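Pectate lyase (Cellvibrio cellulosa, PDB 1GXM) cleaves pectate (polygalacturonic acid) by anti-beta-elimination, the reaction of its family 10 polysaccharide lyase module, which is the part of the longer protein described here. Local coordinates at residues Ala37-Leu41 with Lys94-Ala98; Thr76-Met80 with Ala102-Leu106; Leu25-Arg29 with Arg151-Asp155; Leu144-Ala148 with Phe167-Val171; Ser68-Asp72 with Pro117-Lys123. All blocks are in the same frame, centred on the assembly; numbering follows the deposited sequence. Where two conformers were deposited one is given.

Interaction 1. Residues Ala37-Leu41 with Lys94-Ala98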
# COMPACT_ATOMS: atom_id res chain seq x y z
N ALA A 37 -23.68 4.00 3.46
CA ALA A 37 -22.98 4.07 4.73
C ALA A 37 -23.43 3.00 5.71
O ALA A 37 -22.62 2.43 6.42
CB ALA A 37 -23.12 5.46 5.37
N ASP A 38 -24.74 2.78 5.81
CA ASP A 38 -25.25 1.79 6.76
C ASP A 38 -24.87 0.38 6.33
O ASP A 38 -24.57 -0.46 7.17
CB ASP A 38 -26.77 1.88 6.89
CG ASP A 38 -27.21 3.02 7.77
OD1 ASP A 38 -26.34 3.69 8.35
OD2 ASP A 38 -28.42 3.28 7.94
N VAL A 39 -24.90 0.13 5.03
CA VAL A 39 -24.46 -1.16 4.51
C VAL A 39 -22.99 -1.37 4.87
O VAL A 39 -22.64 -2.37 5.48
CB VAL A 39 -24.66 -1.28 2.99
CG1 VAL A 39 -24.06 -2.58 2.44
CG2 VAL A 39 -26.13 -1.25 2.68
N VAL A 40 -22.15 -0.41 4.54
CA VAL A 40 -20.73 -0.53 4.89
C VAL A 40 -20.54 -0.76 6.37
O VAL A 40 -19.82 -1.64 6.79
CB VAL A 40 -19.95 0.72 4.43
CG1 VAL A 40 -18.52 0.67 4.91
CG2 VAL A 40 -20.00 0.81 2.94
N LEU A 41 -21.22 0.04 7.16
CA LEU A 41 -21.12 -0.04 8.60
C LEU A 41 -21.44 -1.46 9.09
O LEU A 41 -20.81 -2.00 9.99
CB LEU A 41 -22.08 0.96 9.24
CG LEU A 41 -22.18 0.94 10.76
CD1 LEU A 41 -20.84 1.20 11.45
CD2 LEU A 41 -23.20 1.99 11.17
N LYS A 94 -22.82 6.89 15.29
CA LYS A 94 -22.61 5.46 15.02
C LYS A 94 -21.43 5.28 14.06
O LYS A 94 -20.69 4.30 14.12
CB LYS A 94 -23.87 4.76 14.51
CG LYS A 94 -24.27 5.09 13.10
CD LYS A 94 -25.58 4.43 12.79
CE LYS A 94 -26.00 4.69 11.37
NZ LYS A 94 -27.32 4.03 11.04
N TYR A 95 -21.23 6.26 13.20
CA TYR A 95 -20.10 6.20 12.25
C TYR A 95 -18.80 6.58 12.92
O TYR A 95 -17.77 5.99 12.63
CB TYR A 95 -20.35 7.08 11.03
CG TYR A 95 -21.62 6.74 10.30
CD1 TYR A 95 -21.83 5.49 9.76
CD2 TYR A 95 -22.61 7.70 10.12
CE1 TYR A 95 -23.01 5.19 9.07
CE2 TYR A 95 -23.79 7.41 9.45
CZ TYR A 95 -23.99 6.16 8.94
OH TYR A 95 -25.16 5.88 8.27
N ARG A 96 -18.83 7.58 13.79
CA ARG A 96 -17.69 7.91 14.64
C ARG A 96 -17.22 6.67 15.40
O ARG A 96 -16.03 6.39 15.47
CB ARG A 96 -18.07 9.01 15.65
CG ARG A 96 -17.00 9.35 16.69
CD ARG A 96 -17.45 10.40 17.71
NE ARG A 96 -16.33 10.77 18.55
CZ ARG A 96 -15.94 10.12 19.65
NH1 ARG A 96 -16.62 9.08 20.12
NH2 ARG A 96 -14.89 10.53 20.30
N ASP A 97 -18.16 5.94 15.96
CA ASP A 97 -17.84 4.76 16.75
C ASP A 97 -17.12 3.74 15.87
O ASP A 97 -16.18 3.09 16.30
CB ASP A 97 -19.09 4.14 17.33
CG ASP A 97 -19.73 5.01 18.38
OD1 ASP A 97 -19.07 5.92 18.92
OD2 ASP A 97 -20.92 4.85 18.72
N ALA A 98 -17.59 3.59 14.66
CA ALA A 98 -17.01 2.60 13.75
C ALA A 98 -15.61 3.00 13.35
O ALA A 98 -14.71 2.17 13.31
CB ALA A 98 -17.85 2.48 12.53
O HOH W 1 -29.40 5.28 9.11
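Ala37, Asp38 and Leu41 meet Lys94, Tyr95 and Ala98 between two helical segments that run in broadly the same direction, their axes 37° apart and no closer than 11.1 Å. At that spacing the backbones stay separate and long side chains must bridge the gap, which suits lysine and tyrosine on one helix. Both finish at the same oxygen. Tyr95 OH donates a very short hydrogen bond of 2.5 Å to Asp38 OD1, which lies at the edge of the phenol ring. Lys94 NZ, 2.9 Å from Asp38 OD1, makes a salt bridge to it, arriving from above the carboxylate plane, 41° out of it. The lysine sets out with CG wedged between its backbone N and carbonyl carbon (chi1 72°), and from there the extended chain runs over one face of the neighbouring Tyr95 ring to the carboxylate. A water completes the ring of bonds, donating to Asp38 OD2 and accepting from Lys94 NZ. Beneath this polar end, the two methyls of Leu41 divide the work. CD2 fits against the aliphatic Lys94 CD, 3.8 Å away, and also against Tyr95 CE1, while CD1 presses on Ala98, with Leu41 CD1 and Ala98 CB only 3.4 Å apart. Ala37 is small enough to let the tyrosine pass, its CB lying 3.6 Å from Tyr95 OH. The contact thus pins the short helix 37-42 to the start of helix 93-109. With a cation and a phenol both serving OD1, the carboxylate of Asp38 is probably stabilised in its charged form, and bonds at both oxygens would limit its rotation.

Interaction 2. Residues Thr76-Met80 with Ala102-Leu106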
# COMPACT_ATOMS: atom_id res chain seq x y z
N THR A 76 -10.90 -2.22 5.04
CA THR A 76 -10.74 -1.55 6.32
C THR A 76 -10.33 -0.10 6.11
O THR A 76 -11.02 0.82 6.56
CB THR A 76 -9.77 -2.28 7.25
OG1 THR A 76 -10.29 -3.59 7.51
CG2 THR A 76 -9.75 -1.59 8.63
N ILE A 77 -9.23 0.11 5.42
CA ILE A 77 -8.70 1.45 5.22
C ILE A 77 -9.66 2.30 4.40
O ILE A 77 -9.84 3.48 4.70
CB ILE A 77 -7.27 1.42 4.64
CG1 ILE A 77 -7.18 0.67 3.31
CG2 ILE A 77 -6.34 0.83 5.69
CD1 ILE A 77 -5.81 0.76 2.62
N THR A 78 -10.32 1.72 3.41
CA THR A 78 -11.25 2.48 2.59
C THR A 78 -12.52 2.75 3.38
O THR A 78 -12.98 3.88 3.45
CB THR A 78 -11.58 1.74 1.32
OG1 THR A 78 -10.38 1.40 0.62
CG2 THR A 78 -12.35 2.64 0.38
N GLU A 79 -13.08 1.71 3.97
CA GLU A 79 -14.31 1.84 4.75
C GLU A 79 -14.17 2.87 5.85
O GLU A 79 -15.08 3.67 6.08
CB GLU A 79 -14.73 0.49 5.36
CG GLU A 79 -15.26 -0.52 4.37
CD GLU A 79 -14.20 -1.39 3.74
OE1 GLU A 79 -13.01 -1.03 3.77
OE2 GLU A 79 -14.57 -2.43 3.18
N MET A 80 -13.04 2.89 6.53
CA MET A 80 -12.91 3.79 7.68
C MET A 80 -12.79 5.24 7.23
O MET A 80 -13.30 6.13 7.91
CB MET A 80 -11.80 3.37 8.63
CG MET A 80 -10.47 3.94 8.31
SD MET A 80 -9.24 2.92 8.97
CE MET A 80 -8.92 3.71 10.53
N ALA A 102 -12.15 0.96 13.94
CA ALA A 102 -11.28 0.66 12.79
C ALA A 102 -9.85 1.12 13.03
O ALA A 102 -8.92 0.41 12.71
CB ALA A 102 -11.80 1.29 11.54
N ALA A 103 -9.69 2.31 13.60
CA ALA A 103 -8.35 2.81 13.91
C ALA A 103 -7.71 1.94 14.98
O ALA A 103 -6.53 1.61 14.90
CB ALA A 103 -8.42 4.22 14.38
N ASN A 104 -8.50 1.56 15.98
CA ASN A 104 -8.04 0.68 17.02
C ASN A 104 -7.59 -0.64 16.43
O ASN A 104 -6.58 -1.19 16.83
CB ASN A 104 -9.15 0.47 18.04
CG ASN A 104 -8.72 -0.34 19.24
OD1 ASN A 104 -7.68 -0.08 19.83
ND2 ASN A 104 -9.53 -1.31 19.62
N PHE A 105 -8.38 -1.16 15.49
CA PHE A 105 -8.04 -2.39 14.80
C PHE A 105 -6.66 -2.28 14.12
O PHE A 105 -5.80 -3.14 14.28
CB PHE A 105 -9.08 -2.70 13.74
CG PHE A 105 -8.68 -3.81 12.82
CD1 PHE A 105 -8.81 -5.13 13.21
CD2 PHE A 105 -8.11 -3.53 11.59
CE1 PHE A 105 -8.39 -6.15 12.38
CE2 PHE A 105 -7.70 -4.56 10.76
CZ PHE A 105 -7.85 -5.86 11.16
N LEU A 106 -6.47 -1.20 13.38
CA LEU A 106 -5.20 -1.04 12.68
C LEU A 106 -4.04 -1.01 13.64
O LEU A 106 -3.04 -1.68 13.45
CB LEU A 106 -5.20 0.21 11.81
CG LEU A 106 -6.12 0.23 10.59
CD1 LEU A 106 -5.98 1.56 9.91
CD2 LEU A 106 -5.77 -0.86 9.60
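Thr76 and Met80, at the start of helix 77-90, pack against Ala102 to Leu106 of helix 93-109, the next helix in the chain; together the two form an antiparallel helical hairpin, consistent with the alpha/alpha barrel of family 10 lyases. The spacing is close at Met80 and Ala102, whose CA atoms are 6.2 Å apart, and alanine suits such a place because it adds only a methyl: Met80 CB touches Ala102 CB at 3.6 Å. The methionine was deposited in two conformers. In the one described, CG lies between the backbone N and the carbonyl carbon (chi1 89°), and the chain then bends near its end so that Met80 and Leu106 reach for each other tip to tip, Met80 SD standing 3.7 Å from Leu106 CD1. In this conformer Met80 CE also lies on the backbone of Ala103, another residue small enough to accept it. At the far end of the contact Thr76 occupies the N-cap position, though its hydroxyl is used otherwise, bonding to Thr70 O and Trp50 N outside the hairpin. Its backbone N donates a weak hydrogen bond to Glu79 OE1. With OG1 turned to those partners, the methyl is what remains for the hairpin, and it slides past Leu106 in the opposite direction. Ile77 adds a looser touch on Leu106 and leans on Tyr139 and Ala140 of helix 136-148; every residue that touches here is buried. Thr76 also crosses Phe105 at about a right angle, its CG2 meeting the ring obliquely with Phe105 CD2 3.9 Å away.

Interaction 3. Residues Leu25-Arg29 with Arg151-Asp155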
# COMPACT_ATOMS: atom_id res chain seq x y z
N LEU A 25 -6.47 8.48 -0.42
CA LEU A 25 -7.26 8.69 0.79
C LEU A 25 -8.41 9.65 0.48
O LEU A 25 -9.56 9.43 0.85
CB LEU A 25 -6.39 9.25 1.89
CG LEU A 25 -7.02 9.32 3.28
CD1 LEU A 25 -5.95 9.16 4.35
CD2 LEU A 25 -7.79 10.63 3.47
N ASN A 26 -8.10 10.73 -0.19
CA ASN A 26 -9.14 11.70 -0.47
C ASN A 26 -10.22 11.11 -1.36
O ASN A 26 -11.40 11.39 -1.16
CB ASN A 26 -8.55 12.99 -1.00
CG ASN A 26 -7.91 13.82 0.12
OD1 ASN A 26 -8.55 14.09 1.16
ND2 ASN A 26 -6.65 14.19 -0.05
N ASN A 27 -9.84 10.26 -2.30
CA ASN A 27 -10.82 9.54 -3.11
C ASN A 27 -11.69 8.61 -2.28
O ASN A 27 -12.89 8.47 -2.52
CB ASN A 27 -10.12 8.70 -4.14
CG ASN A 27 -9.75 9.51 -5.37
OD1 ASN A 27 -8.85 9.14 -6.13
ND2 ASN A 27 -10.35 10.69 -5.50
N ALA A 28 -11.08 7.96 -1.29
CA ALA A 28 -11.81 6.99 -0.46
C ALA A 28 -12.93 7.66 0.34
O ALA A 28 -13.88 7.01 0.75
CB ALA A 28 -10.87 6.28 0.48
N ARG A 29 -12.79 8.95 0.59
CA ARG A 29 -13.79 9.69 1.34
C ARG A 29 -15.18 9.58 0.74
O ARG A 29 -16.18 9.61 1.47
CB ARG A 29 -13.38 11.15 1.47
CG ARG A 29 -12.16 11.33 2.33
CD ARG A 29 -11.57 12.70 2.23
NE ARG A 29 -12.40 13.71 2.85
CZ ARG A 29 -12.09 15.00 2.93
NH1 ARG A 29 -10.95 15.44 2.43
NH2 ARG A 29 -12.93 15.85 3.52
N ARG A 151 -6.08 15.68 9.87
CA ARG A 151 -6.42 16.02 8.49
C ARG A 151 -7.77 15.46 8.16
O ARG A 151 -8.12 14.38 8.62
CB ARG A 151 -5.42 15.44 7.49
CG ARG A 151 -4.05 15.94 7.65
CD ARG A 151 -3.14 15.70 6.47
NE ARG A 151 -1.78 16.03 6.88
CZ ARG A 151 -0.85 15.15 7.21
NH1 ARG A 151 -1.06 13.84 7.11
NH2 ARG A 151 0.33 15.59 7.61
N ALA A 152 -8.51 16.18 7.34
CA ALA A 152 -9.79 15.74 6.83
C ALA A 152 -9.66 14.33 6.26
O ALA A 152 -8.74 14.06 5.50
CB ALA A 152 -10.28 16.69 5.75
N PRO A 153 -10.60 13.44 6.54
CA PRO A 153 -11.86 13.69 7.27
C PRO A 153 -11.80 13.54 8.78
O PRO A 153 -12.87 13.48 9.41
CB PRO A 153 -12.76 12.60 6.71
CG PRO A 153 -11.81 11.47 6.46
CD PRO A 153 -10.52 12.07 6.02
N PHE A 154 -10.61 13.50 9.36
CA PHE A 154 -10.42 13.23 10.79
C PHE A 154 -10.24 14.51 11.59
O PHE A 154 -9.75 14.49 12.72
CB PHE A 154 -9.22 12.31 10.99
CG PHE A 154 -9.30 11.05 10.17
CD1 PHE A 154 -10.20 10.06 10.51
CD2 PHE A 154 -8.49 10.87 9.07
CE1 PHE A 154 -10.29 8.89 9.75
CE2 PHE A 154 -8.57 9.70 8.31
CZ PHE A 154 -9.47 8.72 8.64
N ASP A 155 -10.69 15.62 11.00
CA ASP A 155 -10.65 16.92 11.70
C ASP A 155 -12.00 17.21 12.35
O ASP A 155 -12.55 18.32 12.27
CB ASP A 155 -10.21 18.06 10.76
CG ASP A 155 -11.14 18.24 9.58
OD1 ASP A 155 -11.95 17.34 9.26
OD2 ASP A 155 -11.12 19.28 8.89
O HOH W 2 -7.46 15.35 3.49
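Arg29 lays one face of its guanidinium group over the Ala152-Pro153 junction, so that a flat cation rests on a flat peptide link rather than pointing at it. The methyl of Ala152 sits beneath the two terminal nitrogens, its CB 3.6 Å from Arg29 NH2, while the carbonyl carbon of Ala152 lies below the centre of the group. The proline is preceded by a cis peptide bond, and its ring crosses the arginine obliquely, with Pro153 CD 4.0 Å from Arg29 CD. A bend in the arginine chain at its third torsion (70°) swings the guanidinium back toward Asn26, one turn earlier in the chain. There Arg29 NH1 donates to Asn26 OD1 at 3.0 Å with a nearly straight N-H...O angle of 159°. Because this acceptor lies in the guanidinium plane, the bond helps fix the group's rotation and leaves the face to lie against the peptide link and the Ala152 methyl. Asparagine suits the spot, since its carbonyl can serve two donors at once: a water also donates to Asn26 OD1, and the same water donates to the carbonyl oxygen of Ala152, 2.7 Å from it, linking helix to loop. Behind this polar side Leu25 brings in a branch, Leu25 CD2 standing 4.0 Å from Pro153 CD, and the rigid proline ring offers the leucine a smooth apolar wall. Arg29 finds its charge partner elsewhere, NE forming a salt bridge with Glu85 of helix 77-90. That helix also supports Pro153 through Ala84 and Glu85, and Phe146 of helix 136-148 backs Leu25, so the loop between helices 136-148 and 161-181 is held against helix 20-28 with two further helices beside it.

Interaction 4. Residues Leu144-Ala148 with Phe167-Val171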
# COMPACT_ATOMS: atom_id res chain seq x y z
N LEU A 144 -3.68 6.44 9.27
CA LEU A 144 -3.34 6.73 10.66
C LEU A 144 -2.63 8.07 10.78
O LEU A 144 -2.83 8.80 11.73
CB LEU A 144 -2.50 5.61 11.27
CG LEU A 144 -3.27 4.30 11.45
CD1 LEU A 144 -2.29 3.23 11.86
CD2 LEU A 144 -4.39 4.44 12.46
N ASP A 145 -1.78 8.39 9.81
CA ASP A 145 -1.09 9.67 9.80
C ASP A 145 -2.05 10.83 9.59
O ASP A 145 -1.91 11.85 10.24
CB ASP A 145 -0.01 9.70 8.75
CG ASP A 145 0.73 10.99 8.73
OD1 ASP A 145 1.55 11.24 9.66
OD2 ASP A 145 0.55 11.80 7.82
N PHE A 146 -3.01 10.69 8.70
CA PHE A 146 -4.01 11.72 8.53
C PHE A 146 -4.80 11.88 9.84
O PHE A 146 -5.07 13.01 10.27
CB PHE A 146 -4.93 11.40 7.36
CG PHE A 146 -4.43 11.93 6.05
CD1 PHE A 146 -3.16 11.63 5.60
CD2 PHE A 146 -5.24 12.72 5.26
CE1 PHE A 146 -2.72 12.11 4.40
CE2 PHE A 146 -4.81 13.19 4.05
CZ PHE A 146 -3.53 12.91 3.62
N ALA A 147 -5.14 10.77 10.49
CA ALA A 147 -5.87 10.82 11.75
C ALA A 147 -5.00 11.53 12.78
O ALA A 147 -5.47 12.44 13.49
CB ALA A 147 -6.24 9.42 12.20
N ALA A 148 -3.73 11.15 12.86
CA ALA A 148 -2.82 11.71 13.86
C ALA A 148 -2.65 13.21 13.71
O ALA A 148 -2.39 13.92 14.70
CB ALA A 148 -1.45 11.04 13.78
N PHE A 167 -1.89 7.11 17.51
CA PHE A 167 -1.74 7.00 16.06
C PHE A 167 -0.39 7.50 15.60
O PHE A 167 0.20 6.90 14.74
CB PHE A 167 -2.83 7.74 15.31
CG PHE A 167 -4.22 7.30 15.66
CD1 PHE A 167 -4.46 6.05 16.16
CD2 PHE A 167 -5.27 8.17 15.52
CE1 PHE A 167 -5.73 5.66 16.51
CE2 PHE A 167 -6.55 7.79 15.87
CZ PHE A 167 -6.78 6.52 16.36
N LYS A 168 0.10 8.59 16.19
CA LYS A 168 1.43 9.06 15.84
C LYS A 168 2.47 7.99 16.15
O LYS A 168 3.38 7.76 15.37
CB LYS A 168 1.78 10.35 16.57
CG LYS A 168 3.10 10.89 16.12
CD LYS A 168 3.44 12.21 16.71
CE LYS A 168 4.81 12.65 16.24
NZ LYS A 168 5.24 13.94 16.87
N THR A 169 2.33 7.33 17.29
CA THR A 169 3.24 6.27 17.68
C THR A 169 3.18 5.14 16.63
O THR A 169 4.19 4.64 16.19
CB THR A 169 2.88 5.76 19.07
OG1 THR A 169 3.18 6.80 20.02
CG2 THR A 169 3.71 4.54 19.49
N ALA A 170 1.98 4.75 16.22
CA ALA A 170 1.83 3.69 15.22
C ALA A 170 2.46 4.11 13.89
O ALA A 170 3.12 3.32 13.23
CB ALA A 170 0.37 3.36 15.03
N VAL A 171 2.27 5.36 13.51
CA VAL A 171 2.86 5.86 12.27
C VAL A 171 4.38 5.88 12.37
O VAL A 171 5.06 5.49 11.43
CB VAL A 171 2.31 7.24 11.91
CG1 VAL A 171 3.05 7.87 10.76
CG2 VAL A 171 0.85 7.12 11.56
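Leu144, Ala147 and Ala148 form the surface on which Phe167 and Val171 settle. The ring of Phe167 is met obliquely from two directions, by Ala147 CB at 3.7 Å from Phe167 CD2 and by Leu144 CD2 at 4.0 Å from Phe167 CD1, the leucine and phenylalanine crossing at about a right angle. One turn further on, the second branch of Val171 nestles on backbone, Val171 CG2 lying 3.4 Å from Asp145 N, and it touches Leu144 CB as well. The valine stands with CG1 anti to its backbone N (chi1 171°), which places CG1 beside the carboxylate of Asp145. Small residues set the spacing: Ala148 and Phe167 bring their CA atoms to 5.3 Å, and Leu144 CD1 packs on the methyl of Ala170. The axes consequently approach to 8.5 Å, with the chains running roughly antiparallel at 143°. In the next shell, Phe159 meets Phe167 edge-to-face, while Ala103 and Val107 of helix 93-109 lie against the same phenylalanine. Asp145, beside the valine, is held by a salt bridge to Arg151 and a hydrogen bond to Gln229. Between helices 136-148 and 161-181 the cohesion described here is therefore apolar and depends on fit, whereas the carboxylate of Asp145 has its polar partners outside and meets the valine side chain by van der Waals contact alone.

Interaction 5. Residues Ser68-Asp72 with Pro117-Lys123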
# COMPACT_ATOMS: atom_id res chain seq x y z
N SER A 68 -11.35 -12.23 11.16
CA SER A 68 -10.24 -11.31 11.04
C SER A 68 -10.59 -10.19 10.08
O SER A 68 -11.30 -10.38 9.10
CB SER A 68 -8.99 -12.01 10.56
OG SER A 68 -8.53 -12.90 11.54
N GLY A 69 -10.13 -9.00 10.41
CA GLY A 69 -10.14 -7.89 9.49
C GLY A 69 -8.97 -8.00 8.54
O GLY A 69 -8.03 -8.72 8.79
N THR A 70 -9.05 -7.26 7.46
CA THR A 70 -7.99 -7.25 6.49
C THR A 70 -7.78 -5.89 5.90
O THR A 70 -8.67 -5.06 5.86
CB THR A 70 -8.26 -8.30 5.39
OG1 THR A 70 -7.13 -8.38 4.51
CG2 THR A 70 -9.42 -7.95 4.52
N ILE A 71 -6.54 -5.66 5.45
CA ILE A 71 -6.20 -4.49 4.67
C ILE A 71 -5.90 -4.85 3.22
O ILE A 71 -5.38 -4.04 2.45
CB ILE A 71 -5.03 -3.72 5.30
CG1 ILE A 71 -3.82 -4.60 5.49
CG2 ILE A 71 -5.47 -3.15 6.64
CD1 ILE A 71 -2.55 -3.83 5.79
N ASP A 72 -6.25 -6.06 2.82
CA ASP A 72 -6.12 -6.45 1.43
C ASP A 72 -7.25 -5.85 0.60
O ASP A 72 -8.35 -5.63 1.09
CB ASP A 72 -6.12 -7.95 1.30
CG ASP A 72 -5.71 -8.40 -0.08
OD1 ASP A 72 -4.95 -7.69 -0.79
OD2 ASP A 72 -6.16 -9.46 -0.51
N PRO A 117 0.17 -6.50 9.35
CA PRO A 117 -0.15 -7.73 8.63
C PRO A 117 -1.32 -7.53 7.70
O PRO A 117 -2.07 -6.57 7.80
CB PRO A 117 -0.54 -8.68 9.76
CG PRO A 117 -1.17 -7.78 10.75
CD PRO A 117 -0.38 -6.51 10.72
N GLN A 118 -1.47 -8.46 6.78
CA GLN A 118 -2.57 -8.42 5.85
C GLN A 118 -3.92 -8.70 6.50
O GLN A 118 -4.91 -8.10 6.15
CB GLN A 118 -2.32 -9.40 4.72
CG GLN A 118 -3.25 -9.24 3.55
CD GLN A 118 -3.04 -10.30 2.48
OE1 GLN A 118 -2.80 -9.98 1.30
NE2 GLN A 118 -3.14 -11.53 2.87
N PHE A 119 -3.94 -9.68 7.40
CA PHE A 119 -5.12 -10.06 8.15
C PHE A 119 -4.77 -10.05 9.62
O PHE A 119 -3.67 -10.46 10.00
CB PHE A 119 -5.58 -11.47 7.80
CG PHE A 119 -6.34 -11.58 6.53
CD1 PHE A 119 -5.68 -11.60 5.33
CD2 PHE A 119 -7.71 -11.70 6.54
CE1 PHE A 119 -6.36 -11.71 4.15
CE2 PHE A 119 -8.40 -11.83 5.35
CZ PHE A 119 -7.73 -11.83 4.17
N TYR A 120 -5.74 -9.66 10.44
CA TYR A 120 -5.55 -9.63 11.87
C TYR A 120 -6.89 -9.87 12.55
O TYR A 120 -7.85 -9.25 12.13
CB TYR A 120 -5.00 -8.28 12.30
CG TYR A 120 -4.60 -8.31 13.75
CD1 TYR A 120 -3.41 -8.91 14.14
CD2 TYR A 120 -5.43 -7.80 14.73
CE1 TYR A 120 -3.04 -8.98 15.47
CE2 TYR A 120 -5.06 -7.85 16.08
CZ TYR A 120 -3.87 -8.45 16.43
OH TYR A 120 -3.50 -8.50 17.75
N PRO A 121 -6.99 -10.68 13.61
CA PRO A 121 -5.94 -11.53 14.17
C PRO A 121 -5.26 -12.37 13.11
O PRO A 121 -5.84 -12.71 12.08
CB PRO A 121 -6.69 -12.38 15.18
CG PRO A 121 -7.75 -11.45 15.64
CD PRO A 121 -8.23 -10.76 14.40
N LEU A 122 -4.02 -12.70 13.39
CA LEU A 122 -3.18 -13.41 12.45
C LEU A 122 -3.77 -14.73 12.06
O LEU A 122 -4.25 -15.50 12.90
CB LEU A 122 -1.79 -13.62 13.03
CG LEU A 122 -1.05 -12.34 13.36
CD1 LEU A 122 0.33 -12.66 13.91
CD2 LEU A 122 -0.97 -11.39 12.15
N LYS A 123 -3.75 -15.00 10.77
CA LYS A 123 -4.29 -16.22 10.21
C LYS A 123 -3.22 -17.25 9.87
O LYS A 123 -3.55 -18.40 9.58
CB LYS A 123 -5.09 -15.89 8.97
CG LYS A 123 -6.45 -15.29 9.27
CD LYS A 123 -7.55 -16.36 9.04
CE LYS A 123 -8.79 -16.13 9.86
NZ LYS A 123 -8.80 -16.87 11.15
O HOH W 3 -9.69 -14.43 13.40
O HOH W 4 -2.75 -7.24 0.44
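Two first torsions lay Thr70 along Phe119: OG1 of the threonine stands anti to its backbone N (chi1 -174°), and the phenylalanine CG is anti to its carbonyl carbon (chi1 -79°). The residues are cross-strand neighbours in a two-stranded antiparallel ribbon, and their side chains run side by side. Within it they form a non-hydrogen-bonded pair, while Gly69 and Tyr120 are the hydrogen-bonded pair, joined by Gly69 N to Tyr120 O at 2.9 Å and by the reciprocal bond from Tyr120 N to Gly69 O. Thr70 CB lies over the face of the Phe119 ring, 3.6 Å from its centroid, a CH-pi contact, and OG1 stands over the same face. Threonine suits this place because its hydroxyl can also bond both ways. Thr70 OG1 accepts from Asp72 N, an ST turn just where the strand gives way to loop, and donates to Gln118 O at 2.8 Å from above the carbonyl plane. That oxygen takes a second bond from Ile71 N, so two donors grip it. Beyond the strands, the Gln118 chain extends alongside Asp72, their amide and carboxylate planes 31° apart, the aspartate being held by a salt bridge to Lys52. Helix 93-109 underlies the ribbon, touching Ile71 through Leu106 and Tyr120 through Phe105. At the opposite end, next to the cis bond before Pro121, Ser68 OG donates to Pro121 O over 2.8 Å.

In the fold
From the N terminus, interaction 3 opens first, at 25-29, and its return at 151-155 closes the widest loop, enclosing interactions 1, 2 and 5. Interaction 1 follows at 37-41 and crosses both interaction 5 and interaction 2, because its partner 94-98 lies between their segments. Interaction 2 nests inside the loop closed by 5, and the two touch where Thr76 meets Thr70 and Phe105 meets Gly69. Interaction 4 opens only after 1, 2 and 5 have closed, yet crosses 3 and joins it through Arg151 and Asp145. Helix 93-109 serves interactions 1 and 2 and also reaches 4, where Ala103 packs on Phe167, tying hairpin, ribbon and later helices together.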